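Local coordinates for BH0493 protein (Bacillus halodurans C-125, PDB 2QEE), which binds zinc and is probably a metal-dependent hydrolase of the amidohydrolase family, with no established substrate, at residues Arg59-Ser64 with Trp81-Ile86; Pro109-Arg112 with Val116-Glu119; Met144-Phe149 with Ile155-Gly160; Asp196-Gly201 with Ile242-Leu247; Arg341-Met344 with Ser350-Pro353. One frame throughout, in Å; residues are numbered along the deposited sequence.

Contact 1. Residues Arg59-Ser64 with Trp81-Ile86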
# COMPACT_ATOMS: atom_id res chain seq x y z
N ARG C 59 20.17 -10.39 -12.56
CA ARG C 59 19.92 -9.03 -13.08
C ARG C 59 21.18 -8.30 -13.49
O ARG C 59 21.09 -7.35 -14.21
CB ARG C 59 19.19 -8.14 -12.06
CG ARG C 59 17.73 -8.58 -11.86
CD ARG C 59 16.89 -7.54 -11.09
NE ARG C 59 16.92 -6.21 -11.72
CZ ARG C 59 16.31 -5.93 -12.88
NH1 ARG C 59 15.58 -6.85 -13.50
NH2 ARG C 59 16.41 -4.73 -13.41
N TRP C 60 22.36 -8.74 -13.03
CA TRP C 60 23.62 -8.05 -13.31
C TRP C 60 24.56 -8.79 -14.22
O TRP C 60 25.26 -8.16 -15.02
CB TRP C 60 24.38 -7.79 -12.00
CG TRP C 60 23.89 -6.59 -11.19
CD1 TRP C 60 23.34 -6.63 -9.90
CD2 TRP C 60 23.98 -5.21 -11.55
NE1 TRP C 60 23.06 -5.35 -9.48
CE2 TRP C 60 23.43 -4.46 -10.48
CE3 TRP C 60 24.42 -4.53 -12.70
CZ2 TRP C 60 23.35 -3.07 -10.50
CZ3 TRP C 60 24.35 -3.13 -12.73
CH2 TRP C 60 23.82 -2.42 -11.63
N THR C 61 24.59 -10.10 -14.07
CA THR C 61 25.74 -10.85 -14.62
C THR C 61 25.53 -11.09 -16.11
O THR C 61 24.40 -11.19 -16.55
CB THR C 61 26.00 -12.19 -13.87
OG1 THR C 61 27.24 -12.77 -14.35
CG2 THR C 61 24.91 -13.17 -14.05
N ASP C 62 26.64 -11.19 -16.85
CA ASP C 62 26.58 -11.60 -18.26
C ASP C 62 26.69 -13.11 -18.41
O ASP C 62 26.48 -13.63 -19.52
CB ASP C 62 27.67 -10.91 -19.06
CG ASP C 62 27.64 -9.40 -18.89
OD1 ASP C 62 26.65 -8.75 -19.30
OD2 ASP C 62 28.61 -8.86 -18.31
N VAL C 63 26.97 -13.82 -17.32
CA VAL C 63 26.98 -15.27 -17.34
C VAL C 63 25.55 -15.77 -17.63
O VAL C 63 24.57 -15.29 -17.02
CB VAL C 63 27.52 -15.84 -15.99
CG1 VAL C 63 27.33 -17.34 -15.87
CG2 VAL C 63 29.00 -15.48 -15.80
N SER C 64 25.40 -16.72 -18.54
CA SER C 64 24.07 -17.22 -18.87
C SER C 64 23.51 -18.09 -17.76
O SER C 64 24.26 -18.69 -16.99
CB SER C 64 24.12 -18.05 -20.17
OG SER C 64 24.58 -19.37 -19.89
N TRP C 81 29.27 -13.40 -5.06
CA TRP C 81 30.07 -12.51 -4.23
C TRP C 81 30.61 -11.34 -5.05
O TRP C 81 30.44 -10.16 -4.72
CB TRP C 81 31.22 -13.27 -3.55
CG TRP C 81 31.96 -12.46 -2.57
CD1 TRP C 81 33.22 -11.95 -2.71
CD2 TRP C 81 31.55 -12.13 -1.23
NE1 TRP C 81 33.61 -11.30 -1.56
CE2 TRP C 81 32.61 -11.42 -0.63
CE3 TRP C 81 30.40 -12.40 -0.48
CZ2 TRP C 81 32.54 -10.93 0.68
CZ3 TRP C 81 30.32 -11.92 0.83
CH2 TRP C 81 31.37 -11.17 1.38
N GLU C 82 31.29 -11.66 -6.16
CA GLU C 82 31.83 -10.61 -7.01
C GLU C 82 30.75 -9.65 -7.56
O GLU C 82 30.94 -8.44 -7.50
CB GLU C 82 32.63 -11.27 -8.16
CG GLU C 82 33.24 -10.30 -9.15
CD GLU C 82 34.39 -9.46 -8.58
OE1 GLU C 82 34.95 -9.79 -7.49
OE2 GLU C 82 34.71 -8.45 -9.24
N GLU C 83 29.63 -10.19 -8.05
CA GLU C 83 28.66 -9.37 -8.78
C GLU C 83 27.79 -8.53 -7.83
O GLU C 83 27.44 -7.43 -8.18
CB GLU C 83 27.71 -10.25 -9.60
CG GLU C 83 28.46 -11.05 -10.75
CD GLU C 83 28.64 -10.22 -12.02
OE1 GLU C 83 28.28 -9.04 -12.05
OE2 GLU C 83 29.12 -10.78 -13.05
N LEU C 84 27.46 -9.09 -6.67
CA LEU C 84 26.49 -8.39 -5.76
C LEU C 84 27.14 -7.74 -4.54
O LEU C 84 26.51 -6.94 -3.86
CB LEU C 84 25.47 -9.38 -5.25
CG LEU C 84 24.54 -10.04 -6.26
CD1 LEU C 84 23.53 -10.85 -5.54
CD2 LEU C 84 23.89 -9.02 -7.26
N PHE C 85 28.37 -8.11 -4.22
CA PHE C 85 29.05 -7.50 -3.09
C PHE C 85 30.24 -6.62 -3.49
O PHE C 85 30.54 -5.61 -2.81
CB PHE C 85 29.51 -8.56 -2.07
CG PHE C 85 28.39 -9.35 -1.45
CD1 PHE C 85 28.09 -9.17 -0.10
CD2 PHE C 85 27.65 -10.28 -2.20
CE1 PHE C 85 27.03 -9.86 0.52
CE2 PHE C 85 26.63 -11.01 -1.62
CZ PHE C 85 26.32 -10.80 -0.23
N ILE C 86 31.01 -7.07 -4.49
CA ILE C 86 32.22 -6.32 -4.87
C ILE C 86 31.95 -5.25 -5.94
O ILE C 86 32.37 -4.10 -5.80
CB ILE C 86 33.39 -7.33 -5.31
CG1 ILE C 86 33.65 -8.36 -4.21
CG2 ILE C 86 34.65 -6.60 -5.67
CD1 ILE C 86 33.95 -7.72 -2.79
O HOH W 1 29.03 -10.62 -15.71

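Contact 2. Residues Pro109-Arg112 with Val116-Glu119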
# COMPACT_ATOMS: atom_id res chain seq x y z
N PRO C 109 33.14 -9.18 8.15
CA PRO C 109 32.82 -8.72 6.80
C PRO C 109 33.75 -7.67 6.23
O PRO C 109 33.85 -7.53 5.01
CB PRO C 109 31.38 -8.18 6.92
CG PRO C 109 30.83 -8.96 8.15
CD PRO C 109 32.00 -9.02 9.09
N ALA C 110 34.46 -6.95 7.11
CA ALA C 110 35.35 -5.88 6.69
C ALA C 110 36.46 -6.35 5.77
O ALA C 110 36.90 -5.58 4.93
CB ALA C 110 35.96 -5.20 7.90
N THR C 111 36.92 -7.59 5.93
CA THR C 111 38.06 -8.07 5.16
C THR C 111 37.64 -8.49 3.76
O THR C 111 38.47 -8.54 2.82
CB THR C 111 38.72 -9.29 5.82
OG1 THR C 111 37.76 -10.35 5.90
CG2 THR C 111 39.28 -8.95 7.20
N ARG C 112 36.35 -8.83 3.63
CA ARG C 112 35.78 -9.43 2.41
C ARG C 112 36.48 -10.72 2.00
O ARG C 112 36.53 -11.03 0.82
CB ARG C 112 35.80 -8.45 1.24
CG ARG C 112 35.28 -7.06 1.62
CD ARG C 112 35.25 -6.11 0.43
NE ARG C 112 34.63 -4.85 0.83
CZ ARG C 112 34.35 -3.86 -0.00
NH1 ARG C 112 34.68 -3.96 -1.31
NH2 ARG C 112 33.76 -2.76 0.48
N VAL C 116 38.73 -17.10 3.83
CA VAL C 116 38.75 -17.21 5.31
C VAL C 116 37.39 -17.60 5.90
O VAL C 116 37.31 -18.42 6.81
CB VAL C 116 39.40 -15.98 5.95
CG1 VAL C 116 39.15 -15.91 7.46
CG2 VAL C 116 40.93 -15.99 5.64
N TYR C 117 36.29 -17.08 5.30
CA TYR C 117 34.96 -17.45 5.80
C TYR C 117 34.69 -18.94 5.62
O TYR C 117 34.17 -19.62 6.52
CB TYR C 117 33.83 -16.57 5.14
CG TYR C 117 34.04 -15.05 5.14
CD1 TYR C 117 34.78 -14.40 6.16
CD2 TYR C 117 33.47 -14.25 4.11
CE1 TYR C 117 34.96 -13.00 6.13
CE2 TYR C 117 33.64 -12.89 4.07
CZ TYR C 117 34.39 -12.26 5.10
OH TYR C 117 34.62 -10.91 5.07
N ARG C 118 35.08 -19.47 4.47
CA ARG C 118 34.84 -20.85 4.17
C ARG C 118 35.58 -21.74 5.16
O ARG C 118 35.05 -22.77 5.58
CB ARG C 118 35.27 -21.16 2.74
CG ARG C 118 34.29 -20.64 1.68
CD ARG C 118 34.89 -20.63 0.27
NE ARG C 118 33.82 -20.33 -0.70
CZ ARG C 118 33.98 -19.69 -1.86
NH1 ARG C 118 35.19 -19.30 -2.26
NH2 ARG C 118 32.92 -19.47 -2.63
N GLU C 119 36.78 -21.31 5.56
CA GLU C 119 37.58 -22.10 6.54
C GLU C 119 36.85 -22.36 7.85
O GLU C 119 36.99 -23.41 8.45
CB GLU C 119 38.94 -21.46 6.81
CG GLU C 119 39.90 -21.38 5.61
CD GLU C 119 41.16 -20.52 5.86
OE1 GLU C 119 41.92 -20.29 4.90
OE2 GLU C 119 41.38 -20.06 7.01

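Contact 3. Residues Met144-Phe149 with Ile155-Gly160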
# COMPACT_ATOMS: atom_id res chain seq x y z
N MET C 144 9.85 -27.47 10.95
CA MET C 144 10.35 -27.87 9.65
C MET C 144 9.25 -27.82 8.61
O MET C 144 8.04 -27.64 8.94
CB MET C 144 10.87 -29.35 9.78
CG MET C 144 12.02 -29.48 10.80
SD MET C 144 12.63 -31.25 10.77
CE MET C 144 11.28 -32.02 11.60
N THR C 145 9.62 -28.07 7.34
CA THR C 145 8.67 -28.37 6.27
C THR C 145 8.96 -29.82 5.78
O THR C 145 10.03 -30.05 5.22
CB THR C 145 8.87 -27.39 5.11
OG1 THR C 145 8.45 -26.08 5.56
CG2 THR C 145 8.02 -27.80 3.93
N ASN C 146 8.05 -30.73 6.10
CA ASN C 146 8.29 -32.17 5.89
C ASN C 146 7.38 -32.70 4.79
O ASN C 146 6.15 -32.76 4.92
CB ASN C 146 8.08 -32.89 7.22
CG ASN C 146 8.99 -32.33 8.30
OD1 ASN C 146 8.53 -31.66 9.20
ND2 ASN C 146 10.31 -32.54 8.16
N ASP C 147 8.04 -33.11 3.70
CA ASP C 147 7.36 -33.47 2.47
C ASP C 147 7.50 -34.97 2.20
O ASP C 147 8.57 -35.42 1.78
CB ASP C 147 7.95 -32.71 1.30
CG ASP C 147 7.17 -32.92 0.02
OD1 ASP C 147 6.28 -33.79 -0.01
OD2 ASP C 147 7.41 -32.18 -0.94
N PRO C 148 6.43 -35.73 2.46
CA PRO C 148 6.51 -37.18 2.33
C PRO C 148 6.63 -37.60 0.87
O PRO C 148 6.87 -38.79 0.58
CB PRO C 148 5.21 -37.65 2.91
CG PRO C 148 4.30 -36.53 2.85
CD PRO C 148 5.12 -35.29 2.93
N PHE C 149 6.47 -36.66 -0.05
CA PHE C 149 6.61 -36.95 -1.46
C PHE C 149 8.04 -36.81 -1.89
O PHE C 149 8.44 -37.27 -2.96
CB PHE C 149 5.68 -36.08 -2.30
CG PHE C 149 4.25 -36.32 -1.99
CD1 PHE C 149 3.55 -37.30 -2.66
CD2 PHE C 149 3.60 -35.58 -1.02
CE1 PHE C 149 2.22 -37.53 -2.36
CE2 PHE C 149 2.27 -35.82 -0.70
CZ PHE C 149 1.59 -36.81 -1.38
N ILE C 155 12.79 -41.19 3.36
CA ILE C 155 13.69 -42.28 3.84
C ILE C 155 13.95 -42.25 5.35
O ILE C 155 13.72 -43.26 6.06
CB ILE C 155 15.03 -42.28 3.06
CG1 ILE C 155 14.77 -42.68 1.60
CG2 ILE C 155 15.99 -43.29 3.67
CD1 ILE C 155 16.03 -42.83 0.70
N SER C 156 14.40 -41.09 5.83
CA SER C 156 14.69 -40.92 7.25
C SER C 156 13.45 -41.26 8.09
O SER C 156 13.55 -41.93 9.12
CB SER C 156 15.18 -39.50 7.53
OG SER C 156 16.36 -39.20 6.78
N TRP C 157 12.28 -40.80 7.65
CA TRP C 157 11.05 -41.06 8.35
C TRP C 157 10.78 -42.55 8.38
O TRP C 157 10.47 -43.11 9.43
CB TRP C 157 9.87 -40.36 7.68
CG TRP C 157 9.94 -38.84 7.93
CD1 TRP C 157 10.23 -37.86 7.01
CD2 TRP C 157 9.75 -38.17 9.19
NE1 TRP C 157 10.21 -36.60 7.63
CE2 TRP C 157 9.91 -36.77 8.96
CE3 TRP C 157 9.43 -38.61 10.48
CZ2 TRP C 157 9.81 -35.82 10.00
CZ3 TRP C 157 9.32 -37.66 11.52
CH2 TRP C 157 9.50 -36.27 11.25
N LEU C 158 10.88 -43.15 7.21
CA LEU C 158 10.63 -44.60 7.10
C LEU C 158 11.68 -45.41 7.84
O LEU C 158 11.36 -46.51 8.31
CB LEU C 158 10.47 -45.01 5.63
CG LEU C 158 9.15 -44.53 4.95
CD1 LEU C 158 9.08 -44.93 3.48
CD2 LEU C 158 7.82 -44.91 5.67
N GLU C 159 12.90 -44.89 7.96
CA GLU C 159 13.95 -45.52 8.78
C GLU C 159 13.75 -45.33 10.26
O GLU C 159 14.55 -45.85 11.05
CB GLU C 159 15.35 -45.02 8.41
CG GLU C 159 15.83 -45.46 7.06
CD GLU C 159 17.18 -44.90 6.72
OE1 GLU C 159 17.83 -45.43 5.79
OE2 GLU C 159 17.61 -43.91 7.37
N GLY C 160 12.69 -44.62 10.67
CA GLY C 160 12.40 -44.49 12.09
C GLY C 160 13.08 -43.31 12.77
O GLY C 160 12.91 -43.13 13.98

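Contact 4. Residues Asp196-Gly201 with Ile242-Leu247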
# COMPACT_ATOMS: atom_id res chain seq x y z
N ASP C 196 -9.85 -44.24 -10.06
CA ASP C 196 -9.93 -43.20 -11.09
C ASP C 196 -10.99 -42.21 -10.70
O ASP C 196 -10.82 -41.03 -10.89
CB ASP C 196 -10.32 -43.77 -12.46
CG ASP C 196 -9.31 -44.75 -12.99
OD1 ASP C 196 -8.11 -44.61 -12.70
OD2 ASP C 196 -9.74 -45.67 -13.73
N GLU C 197 -12.10 -42.72 -10.16
CA GLU C 197 -13.26 -41.94 -9.76
C GLU C 197 -13.11 -41.41 -8.33
O GLU C 197 -12.52 -42.08 -7.48
CB GLU C 197 -14.52 -42.80 -9.82
CG GLU C 197 -14.79 -43.44 -11.19
CD GLU C 197 -13.98 -44.71 -11.47
OE1 GLU C 197 -13.21 -45.17 -10.58
OE2 GLU C 197 -14.13 -45.27 -12.59
N TRP C 198 -13.67 -40.24 -8.06
CA TRP C 198 -13.69 -39.70 -6.70
C TRP C 198 -14.88 -40.25 -5.92
O TRP C 198 -15.94 -39.60 -5.80
CB TRP C 198 -13.69 -38.15 -6.69
CG TRP C 198 -13.43 -37.61 -5.27
CD1 TRP C 198 -14.33 -36.99 -4.45
CD2 TRP C 198 -12.19 -37.68 -4.54
NE1 TRP C 198 -13.73 -36.66 -3.24
CE2 TRP C 198 -12.42 -37.07 -3.28
CE3 TRP C 198 -10.91 -38.19 -4.83
CZ2 TRP C 198 -11.41 -36.96 -2.29
CZ3 TRP C 198 -9.90 -38.08 -3.86
CH2 TRP C 198 -10.17 -37.49 -2.60
N ASN C 199 -14.70 -41.47 -5.41
CA ASN C 199 -15.76 -42.13 -4.64
C ASN C 199 -15.33 -42.33 -3.19
O ASN C 199 -14.25 -41.86 -2.82
CB ASN C 199 -16.14 -43.46 -5.29
CG ASN C 199 -14.95 -44.34 -5.54
OD1 ASN C 199 -13.95 -44.28 -4.81
ND2 ASN C 199 -15.04 -45.17 -6.57
N GLU C 200 -16.17 -42.99 -2.39
CA GLU C 200 -15.90 -43.17 -0.97
C GLU C 200 -14.57 -43.83 -0.72
O GLU C 200 -13.88 -43.51 0.26
CB GLU C 200 -16.99 -43.95 -0.25
CG GLU C 200 -17.83 -43.10 0.71
CD GLU C 200 -16.99 -42.34 1.77
OE1 GLU C 200 -17.37 -41.20 2.15
OE2 GLU C 200 -15.96 -42.89 2.21
N GLY C 201 -14.20 -44.73 -1.63
CA GLY C 201 -12.97 -45.47 -1.52
C GLY C 201 -11.79 -44.55 -1.69
O GLY C 201 -10.77 -44.69 -0.99
N ILE C 242 -9.54 -31.11 -0.02
CA ILE C 242 -9.67 -30.27 1.18
C ILE C 242 -10.99 -30.51 1.89
O ILE C 242 -11.01 -30.77 3.13
CB ILE C 242 -9.49 -28.75 0.85
CG1 ILE C 242 -8.09 -28.52 0.29
CG2 ILE C 242 -9.85 -27.86 2.09
CD1 ILE C 242 -7.82 -27.03 -0.16
N ARG C 243 -12.08 -30.50 1.13
CA ARG C 243 -13.45 -30.70 1.66
C ARG C 243 -13.62 -32.09 2.27
O ARG C 243 -14.04 -32.24 3.43
CB ARG C 243 -14.51 -30.51 0.57
CG ARG C 243 -15.95 -30.56 1.06
CD ARG C 243 -16.96 -30.75 -0.09
NE ARG C 243 -16.64 -31.90 -0.94
CZ ARG C 243 -16.90 -32.00 -2.26
NH1 ARG C 243 -17.51 -31.02 -2.90
NH2 ARG C 243 -16.54 -33.08 -2.93
N ASP C 244 -13.29 -33.11 1.49
CA ASP C 244 -13.64 -34.48 1.87
C ASP C 244 -12.63 -35.17 2.77
O ASP C 244 -12.99 -36.12 3.46
CB ASP C 244 -13.84 -35.36 0.62
CG ASP C 244 -15.04 -34.97 -0.20
OD1 ASP C 244 -15.95 -34.29 0.30
OD2 ASP C 244 -15.04 -35.38 -1.40
N CYS C 245 -11.37 -34.72 2.76
CA CYS C 245 -10.30 -35.45 3.43
C CYS C 245 -9.59 -34.59 4.47
O CYS C 245 -9.48 -34.95 5.64
CB CYS C 245 -9.28 -36.00 2.43
SG CYS C 245 -10.03 -36.99 1.06
N LEU C 246 -9.06 -33.46 4.02
CA LEU C 246 -8.10 -32.74 4.86
C LEU C 246 -8.82 -32.11 6.04
O LEU C 246 -8.35 -32.24 7.15
CB LEU C 246 -7.37 -31.66 4.02
CG LEU C 246 -6.23 -30.99 4.78
CD1 LEU C 246 -5.13 -30.66 3.81
CD2 LEU C 246 -6.76 -29.74 5.55
N LEU C 247 -9.92 -31.39 5.79
CA LEU C 247 -10.60 -30.64 6.86
C LEU C 247 -11.13 -31.61 7.92
O LEU C 247 -10.88 -31.41 9.12
CB LEU C 247 -11.70 -29.74 6.30
CG LEU C 247 -11.17 -28.53 5.51
CD1 LEU C 247 -12.31 -27.71 4.95
CD2 LEU C 247 -10.24 -27.66 6.39

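Contact 5. Residues Arg341-Met344 with Ser350-Pro353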
# COMPACT_ATOMS: atom_id res chain seq x y z
N ARG C 341 2.82 -2.95 11.95
CA ARG C 341 2.05 -1.84 12.50
C ARG C 341 0.56 -2.04 12.26
O ARG C 341 -0.25 -1.86 13.18
CB ARG C 341 2.56 -0.50 11.92
CG ARG C 341 3.95 -0.16 12.48
CD ARG C 341 4.57 1.07 11.90
NE ARG C 341 5.87 1.30 12.55
CZ ARG C 341 6.01 1.94 13.74
NH1 ARG C 341 4.94 2.49 14.37
NH2 ARG C 341 7.21 2.05 14.27
N MET C 342 0.16 -2.37 11.04
CA MET C 342 -1.26 -2.62 10.72
C MET C 342 -1.81 -3.74 11.60
O MET C 342 -2.88 -3.62 12.19
CB MET C 342 -1.50 -2.98 9.23
CG MET C 342 -1.21 -1.79 8.26
SD MET C 342 -1.75 -2.25 6.61
CE MET C 342 -0.55 -3.50 6.08
N ARG C 343 -0.99 -4.78 11.73
CA ARG C 343 -1.41 -5.94 12.52
C ARG C 343 -1.60 -5.54 14.00
O ARG C 343 -2.60 -5.88 14.61
CB ARG C 343 -0.38 -7.05 12.38
CG ARG C 343 -0.48 -7.70 10.99
CD ARG C 343 0.72 -8.57 10.76
NE ARG C 343 0.50 -9.37 9.55
CZ ARG C 343 1.30 -10.40 9.24
NH1 ARG C 343 2.34 -10.68 10.01
NH2 ARG C 343 1.03 -11.21 8.19
N MET C 344 -0.64 -4.86 14.59
CA MET C 344 -0.72 -4.53 16.00
C MET C 344 -1.85 -3.54 16.19
O MET C 344 -2.53 -3.59 17.20
CB MET C 344 0.58 -3.95 16.50
CG MET C 344 0.61 -3.95 18.09
SD MET C 344 2.26 -3.73 18.74
CE MET C 344 2.95 -5.38 18.40
N SER C 350 -2.52 -10.32 19.25
CA SER C 350 -3.15 -11.61 18.83
C SER C 350 -2.74 -12.08 17.40
O SER C 350 -3.60 -12.42 16.56
CB SER C 350 -4.69 -11.57 19.01
OG SER C 350 -5.37 -10.67 18.13
N PHE C 351 -1.44 -12.07 17.13
CA PHE C 351 -0.94 -12.62 15.89
C PHE C 351 0.49 -13.07 16.06
O PHE C 351 1.09 -12.83 17.12
CB PHE C 351 -1.01 -11.53 14.78
CG PHE C 351 -0.06 -10.32 14.99
CD1 PHE C 351 1.03 -10.19 14.15
CD2 PHE C 351 -0.36 -9.30 15.92
CE1 PHE C 351 1.92 -9.09 14.29
CE2 PHE C 351 0.50 -8.20 16.07
CZ PHE C 351 1.65 -8.10 15.26
N ILE C 352 1.05 -13.68 15.02
CA ILE C 352 2.45 -14.12 15.02
C ILE C 352 3.19 -13.22 14.02
O ILE C 352 3.03 -13.35 12.78
CB ILE C 352 2.57 -15.63 14.64
CG1 ILE C 352 1.78 -16.50 15.65
CG2 ILE C 352 4.05 -16.05 14.45
CD1 ILE C 352 1.53 -17.93 15.07
N PRO C 353 3.97 -12.28 14.54
CA PRO C 353 4.60 -11.30 13.58
C PRO C 353 5.57 -11.86 12.56
O PRO C 353 5.69 -11.31 11.45
CB PRO C 353 5.34 -10.30 14.49
CG PRO C 353 5.46 -11.01 15.83
CD PRO C 353 4.22 -11.92 15.95
O HOH W 2 4.25 -8.94 11.39

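Contact 1. Residues Arg59-Ser64 with Trp81-Ile86
Thr61 and Glu83 mark the nearest approach of the two backbones, their CA atoms 6.7 Å apart, where the link between helices 51-58 and 65-70 lies against the last turns of helix 73-86. An ST turn bends the link, the N-H of Val63 pointing to Thr61 OG1 at 3.2 Å, while the helix widens into a pi-type turn near its end, with Trp81 O accepting from both Phe85 N and Ile86 N. The same threonine hydroxyl donates across the contact to Glu83 OE2 at 3.0 Å, approaching from well above the carboxylate plane (61° out of it). With OG1 anti to the threonine N and beside its carbonyl carbon (chi1 -172°), the hydroxyl faces Val63 N. Water 1 adds a second grip on Glu83 OE2 at 2.7 Å; it accepts from Asp62 N and donates to Asp62 OD2, so it bridges two carboxylates of like charge. The other oxygen, Glu83 OE1, forms a salt bridge with Arg88, whose guanidinium also makes a cation-pi contact with Trp60. With an alanine in place of Glu83, Arg88 would probably be left without its mate, and Thr61 and water 1 without their shared acceptor. Trp60 also ties this region to the second subunit, its carbonyl oxygen accepting from Arg412 of that chain. Beside the polar group, Leu84 CD2 rests obliquely against Trp60 CD1 at 3.6 Å.

Contact 2. Residues Pro109-Arg112 with Val116-Glu119
Tyr117 reaches from helix 114-122 back to the turn at Pro109-Arg112. Its CB points toward that turn, and CG lies trans to the tyrosine carbonyl carbon (chi1 -49°), which sends the ring out from the helix. Along the ring, Tyr117 CE1 passes Thr111 OG1 at 3.9 Å, while Tyr117 CE2 comes to 4.1 Å from Arg112 C. Tyr117 CZ is about 4.0 Å from both Thr111 OG1 and Arg112 C. At the tip, Tyr117 OH stops at the open end of a type I beta turn, beside Pro109 and Arg112; the turn is closed by the bond from Arg112 N to Pro109 O (3.1 Å). Within it Ala110 and Thr111 have helical backbone angles, and Arg112 then switches to a left-handed conformation with phi 58°, turning the chain toward the start of helix 114-122. The hydroxyl oxygen, Tyr117 OH, lies 3.3 Å from Pro109 CA and 3.1 Å from Arg112 N, and its clear hydrogen-bond partner is the carbonyl oxygen of Asp108, just ahead of the turn. Thr111 OG1, 3.3 Å from Tyr117 OH, is hydrogen-bonded to that same carbonyl and also to Asp113 N, so several polar groups gather where the ring ends. The CB of Arg112 points away from the tyrosine, and its guanidinium is bound by the second subunit, through a salt bridge with Glu397 and a hydrogen bond to the backbone oxygen of Glu392 of that chain.

Contact 3. Residues Met144-Phe149 with Ile155-Gly160
Asp147 OD1 accepts the N-H of Phe149 at 2.9 Å, an Asx turn that redirects the chain just after Asn146, the residue whose amide meets Trp157. The contact belongs to a beta-alpha-beta crossover: strand 139-143 runs out into this loop, helix 151-158 returns, and strand 167-168 follows parallel to the first, consistent with the barrel of the amidohydrolase superfamily. The bond at Asp147 OD1 arrives from above the carboxylate plane, 45° out of it, and OD2 of the same group forms a salt bridge with Arg172. Across the contact, Asn146, its CG anti to the carbonyl carbon (chi1 -58°), presents its amide to the edge of the Trp157 indole. Asn146 ND2 lies near the ring plane, 3.8 Å from Trp157 CZ2, and the two flat groups stand almost perpendicular at 85°. The amide's rotation is fixed from its other end, Asn146 OD1 accepting from Ala170 N; the backbone of Asn146 is bonded to Ala170 and Arg172 as well, so the loop continues the pairing of its strand. Trp157 also meets Phe36 edge-to-face, and both it and Asn146 touch Met217 of helix 200-217. Three residues past the tryptophan the helix ends in a Schellman motif, with Gly160 at positive phi and its N 3.0 Å from Trp157 O. Nearer the metal-binding histidines, Met144 completes the apolar side, its CE methyl lying obliquely 4.4 Å from Trp157 CZ2.

Contact 4. Residues Asp196-Gly201 with Ile242-Leu247
Asp244 and Cys245 of helix 237-253 take up the indole edge of Trp198, which stands just ahead of helix 200-217; the contact thus joins the start of one helix to the flank of the next, with strand 222-226 between them in sequence. The second segment begins at Ile242, whose carbonyl opens a pi-type turn. Arg243 follows and grips its neighbour Asp244 side-on in a salt bridge, NE to OD1 at 2.8 Å and NH2 to OD2 at 3.1 Å. Asp244 OD2 therefore serves two donors: it meets the arginine on its syn side, somewhat out of the carboxylate plane, and offers its anti lone pair to Trp198 NE1. That second bond is short and nearly straight, 2.6 Å at 171°, and indole and carboxylate are nearly coplanar, 13° apart. With an alanine in place of Asp244, the indole N-H would probably lose its acceptor and Arg243 the carboxylate that holds its NE and NH2. At Cys245 the sulfur meets the same ring at its edge, SG being 3.6 Å from Trp198 CZ2. The tryptophan is delivered by an inverse gamma turn centred on it, right before Asn199 caps helix 200-217, and it packs on Arg240 and Ile241 as well. Its CG lies anti to the backbone N (chi1 -169°), which carries the indole edge to the helix. Further along, Leu247 closes the pi-type turn, its N bonded to Ile242 O at 2.9 Å.

Contact 5. Residues Arg341-Met344 with Ser350-Pro353
Phe351 holds CG between its backbone N and carbonyl carbon (chi1 67°), which swings the ring back toward helix 333-347, while Arg343 sends an extended chain from that helix across it at about a right angle. The result is a CH-pi contact: Arg343 CB sits over the ring face, 3.7 Å from the Phe351 centroid and 14° off its normal. Further out, Arg343 CD approaches Phe351 CE1 at 3.8 Å. Phe351 CE2 meets the backbone of the next residue, 3.8 Å from Met344 N, with Met344 CB also alongside. This folds the segment 350-353 back on the helix it follows, and the backbone of Ile352 pairs with Ile323, at the end of strand 321-323, and with Gly325 just beyond. At the end of the arginine, NH1 donates to water 2 at 2.9 Å, and that water passes the link on to Pro353 O at 2.8 Å; NH2 is bonded to Gly325 O. Ser350 O accepts from Arg59 of the third subunit. The arginine thus works in two halves, its aliphatic stem covering an aromatic face and its guanidinium held by carbonyl oxygens, directly or through water, so that the buried positive charge is probably stabilised in part by backbone dipoles.

Contacts 1 and 2 form one continuous region, Trp81 CH2 packing on Tyr117 CE2 at 3.9 Å, and both touch the second subunit. There Arg59 of contact 1 bonds to Ser350 of that chain, a residue that belongs to contact 5 in its own subunit, so the two contacts are joined across the trimer although their centres are about 37 Å apart within one chain. Contacts 3 and 5 lie nearer the zinc site of His28, His30 and Asp357: the side chain of Met144 is about 10 Å from the zinc and that of Ile352 about 13 Å. Contact 4 is farther out, its nearest atoms about 10 Å from contact 3.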